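Local atomic coordinates of NAD-dependent protein deacylase 2 (PDB entry 1YC2), a protein that removes acetyl groups from lysines of proteins such as the archaeal chromatin protein Alba, consuming NAD and releasing nicotinamide and 2''-O-acetyl-ADP-ribose. Residues 22-27 and 99-104. Sequence-based numbering, arbitrary orientation.
Sequences TGAGIS and TQNIDM. With NAD (nicotinamide-adenine-dinucleotide), chain J; NCA (nicotinamide), chain K.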
loop_
_atom_site.group_PDB
_atom_site.type_symbol
_atom_site.label_atom_id
_atom_site.label_comp_id
_atom_site.label_asym_id
_atom_site.label_seq_id
_atom_site.Cartn_x
_atom_site.Cartn_y
_atom_site.Cartn_z
ATOM N N THR A 22 -5.114 -2.061 -1.164
ATOM C CA THR A 22 -4.862 -0.657 -1.483
ATOM C C THR A 22 -3.573 -0.418 -2.247
ATOM O O THR A 22 -2.591 -1.140 -2.082
ATOM C CB THR A 22 -4.818 0.198 -0.204
ATOM O OG1 THR A 22 -3.666 -0.153 0.570
ATOM C CG2 THR A 22 -6.069 -0.046 0.639
ATOM N N GLY A 23 -3.589 0.611 -3.087
ATOM C CA GLY A 23 -2.422 0.952 -3.871
ATOM C C GLY A 23 -2.042 2.391 -3.607
ATOM O O GLY A 23 -2.563 2.999 -2.674
ATOM N N ALA A 24 -1.155 2.939 -4.434
ATOM C CA ALA A 24 -0.680 4.312 -4.273
ATOM C C ALA A 24 -1.790 5.351 -4.244
ATOM O O ALA A 24 -1.638 6.413 -3.634
ATOM C CB ALA A 24 0.318 4.659 -5.389
ATOM N N GLY A 25 -2.901 5.053 -4.907
ATOM C CA GLY A 25 -4.002 5.996 -4.937
ATOM C C GLY A 25 -4.591 6.340 -3.578
ATOM O O GLY A 25 -5.143 7.425 -3.403
ATOM N N ILE A 26 -4.491 5.442 -2.602
ATOM C CA ILE A 26 -5.068 5.755 -1.300
ATOM C C ILE A 26 -4.190 6.673 -0.466
ATOM O O ILE A 26 -4.601 7.114 0.605
ATOM C CB ILE A 26 -5.375 4.491 -0.465
ATOM C CG1 ILE A 26 -6.368 4.851 0.645
ATOM C CG2 ILE A 26 -4.088 3.934 0.162
ATOM C CD1 ILE A 26 -6.810 3.695 1.503
ATOM N N SER A 27 -2.986 6.966 -0.948
ATOM C CA SER A 27 -2.080 7.850 -0.213
ATOM C C SER A 27 -1.829 9.164 -0.953
ATOM O O SER A 27 -1.037 10.000 -0.505
ATOM C CB SER A 27 -0.742 7.148 0.073
ATOM O OG SER A 27 -0.862 6.204 1.134
ATOM N N THR A 99 -1.757 -4.244 1.281
ATOM C CA THR A 99 -1.337 -3.046 0.571
ATOM C C THR A 99 -0.045 -3.264 -0.187
ATOM O O THR A 99 0.720 -4.172 0.129
ATOM C CB THR A 99 -1.128 -1.851 1.543
ATOM O OG1 THR A 99 -0.924 -0.652 0.789
ATOM C CG2 THR A 99 0.103 -2.083 2.430
ATOM N N GLN A 100 0.172 -2.422 -1.195
ATOM C CA GLN A 100 1.384 -2.452 -2.000
ATOM C C GLN A 100 2.243 -1.257 -1.617
ATOM O O GLN A 100 3.379 -1.134 -2.070
ATOM C CB GLN A 100 1.061 -2.382 -3.494
ATOM C CG GLN A 100 0.793 -3.740 -4.104
ATOM C CD GLN A 100 0.707 -3.714 -5.619
ATOM O OE1 GLN A 100 0.568 -4.762 -6.257
ATOM N NE2 GLN A 100 0.786 -2.523 -6.201
ATOM N N ASN A 101 1.694 -0.377 -0.788
ATOM C CA ASN A 101 2.417 0.811 -0.354
ATOM C C ASN A 101 3.463 0.466 0.703
ATOM O O ASN A 101 3.330 -0.514 1.424
ATOM C CB ASN A 101 1.442 1.843 0.220
ATOM C CG ASN A 101 0.363 2.227 -0.765
ATOM O OD1 ASN A 101 0.553 2.120 -1.976
ATOM N ND2 ASN A 101 -0.772 2.696 -0.254
ATOM N N ILE A 102 4.501 1.282 0.796
ATOM C CA ILE A 102 5.566 1.064 1.767
ATOM C C ILE A 102 5.564 2.196 2.790
ATOM O O ILE A 102 6.492 2.314 3.584
ATOM C CB ILE A 102 6.941 1.085 1.083
ATOM C CG1 ILE A 102 7.163 2.466 0.453
ATOM C CG2 ILE A 102 7.028 -0.020 0.049
ATOM C CD1 ILE A 102 8.477 2.641 -0.249
ATOM N N ASP A 103 4.524 3.024 2.770
ATOM C CA ASP A 103 4.445 4.172 3.664
ATOM C C ASP A 103 3.958 3.930 5.089
ATOM O O ASP A 103 4.083 4.806 5.931
ATOM C CB ASP A 103 3.601 5.276 3.010
ATOM C CG ASP A 103 2.179 4.836 2.712
ATOM O OD1 ASP A 103 1.566 5.441 1.805
ATOM O OD2 ASP A 103 1.671 3.901 3.378
ATOM N N MET A 104 3.398 2.757 5.358
ATOM C CA MET A 104 2.912 2.425 6.697
ATOM C C MET A 104 1.802 3.312 7.250
ATOM O O MET A 104 1.597 3.361 8.463
ATOM C CB MET A 104 4.073 2.430 7.683
ATOM C CG MET A 104 5.080 1.334 7.433
ATOM S SD MET A 104 6.531 1.609 8.440
ATOM C CE MET A 104 7.344 2.974 7.470
HETATM P PA NAD J . -0.722 2.767 -9.553
HETATM O O1A NAD J . -0.546 1.871 -10.718
HETATM O O2A NAD J . -0.046 4.099 -9.558
HETATM O O5B NAD J . -2.297 2.912 -9.346
HETATM C C5B NAD J . -2.904 3.864 -8.406
HETATM C C4B NAD J . -4.363 4.050 -8.810
HETATM O O4B NAD J . -4.931 5.014 -7.844
HETATM C C3B NAD J . -4.621 4.701 -10.218
HETATM O O3B NAD J . -5.410 3.783 -11.035
HETATM C C2B NAD J . -5.325 6.027 -9.967
HETATM O O2B NAD J . -6.260 6.451 -10.900
HETATM C C1B NAD J . -5.868 5.827 -8.535
HETATM N N9A NAD J . -5.934 7.070 -7.766
HETATM C C8A NAD J . -5.227 8.265 -7.814
HETATM N N7A NAD J . -5.615 9.143 -6.905
HETATM C C5A NAD J . -6.605 8.581 -6.193
HETATM C C6A NAD J . -7.435 9.042 -5.049
HETATM N N6A NAD J . -7.297 10.231 -4.495
HETATM N N1A NAD J . -8.373 8.124 -4.603
HETATM C C2A NAD J . -8.569 6.894 -5.118
HETATM N N3A NAD J . -7.810 6.408 -6.197
HETATM C C4A NAD J . -6.837 7.284 -6.705
HETATM O O3 NAD J . -0.253 2.025 -8.243
HETATM P PN NAD J . -0.590 0.558 -7.651
HETATM O O1N NAD J . -1.928 0.151 -8.103
HETATM O O2N NAD J . -0.294 0.639 -6.190
HETATM O O5D NAD J . 0.497 -0.323 -8.466
HETATM C C5D NAD J . 1.913 -0.116 -8.200
HETATM C C4D NAD J . 2.755 -1.126 -8.885
HETATM O O4D NAD J . 2.251 -1.364 -10.268
HETATM C C3D NAD J . 4.240 -0.687 -9.062
HETATM O O3D NAD J . 5.133 -1.790 -8.802
HETATM C C2D NAD J . 4.318 -0.213 -10.533
HETATM O O2D NAD J . 5.619 -0.253 -11.055
HETATM C C1D NAD J . 3.295 -1.171 -11.255
HETATM N N1N NAD J . 2.669 -0.599 -12.505
HETATM C C2N NAD J . 3.329 -0.902 -13.763
HETATM C C3N NAD J . 2.857 -0.463 -14.937
HETATM C C7N NAD J . 3.561 -0.776 -16.253
HETATM O O7N NAD J . 2.912 -0.646 -17.323
HETATM N N7N NAD J . 4.852 -1.166 -16.240
HETATM C C4N NAD J . 1.593 0.377 -14.976
HETATM C C5N NAD J . 0.905 0.699 -13.683
HETATM C C6N NAD J . 1.463 0.201 -12.472
HETATM N N1 NCA K . 4.374 5.502 -5.049
HETATM C C2 NCA K . 3.647 5.361 -3.774
HETATM C C3 NCA K . 4.191 4.589 -2.678
HETATM C C4 NCA K . 5.512 3.974 -2.969
HETATM C C5 NCA K . 6.228 4.105 -4.205
HETATM C C6 NCA K . 5.646 4.879 -5.245
HETATM C C7 NCA K . 3.477 4.401 -1.297
HETATM O O7 NCA K . 4.032 3.719 -0.427
HETATM N N7 NCA K . 2.317 4.960 -1.071
HETATM O O HOH W 1 -1.040 3.306 2.766
#
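The carboxamide of Asn101 reaches across to the turn at Gly23, where ND2 donates to Gly23 O at 3.0 Å. Gly23 O lies almost in the plane of the Asn101 amide, yet ND2 sits above the plane of the Gly23 carbonyl. Ile26 N approaches the same oxygen from the opposite face, so two donors grip it; the Ile26 bond closes the turn and the Asn101 bond ties the second loop to it. With CG beside the backbone N (chi1 -57°), the amide is directed toward 22-27, and its ND2 also packs 3.6 Å from Ile26 CG2, the two side chains crossing at about a right angle. Toward the strand ends, the hydroxyls of Thr22 and Thr99 are hydrogen-bonded, OG1 to OG1, at 2.8 Å; Thr99 OG1 also accepts from Asn101 N in an ST turn, and Thr22 OG1 has a further partner in His106. Gln100 N donates to Thr22 O, extending the parallel pairing of strands 18-22 and 94-99. The contact thus lies at the C-terminal ends of two adjacent strands in the Rossmann-like sheet of the sirtuin fold, where the loops after them bind NAD. Gly23 and Gly25 let the dinucleotide come close: Gly23 CA is 3.2 Å from NAD O2N, an oxygen that accepts from Ala24 N, while Gln100 NE2 makes only weak bonds to the same phosphate group. Farther along, the packing gives way to a more open, polar side at the partly exposed Asp103. Ser27 OG donates to Asp103 OD1 at 2.6 Å on its syn side, and a water bridges Asn101 ND2 and Asp103 OD2. Nicotinamide is clasped here by its carboxamide: N7 donates to Asp103 OD1 at 3.0 Å, and O7 accepts from Ile102 N at 2.8 Å.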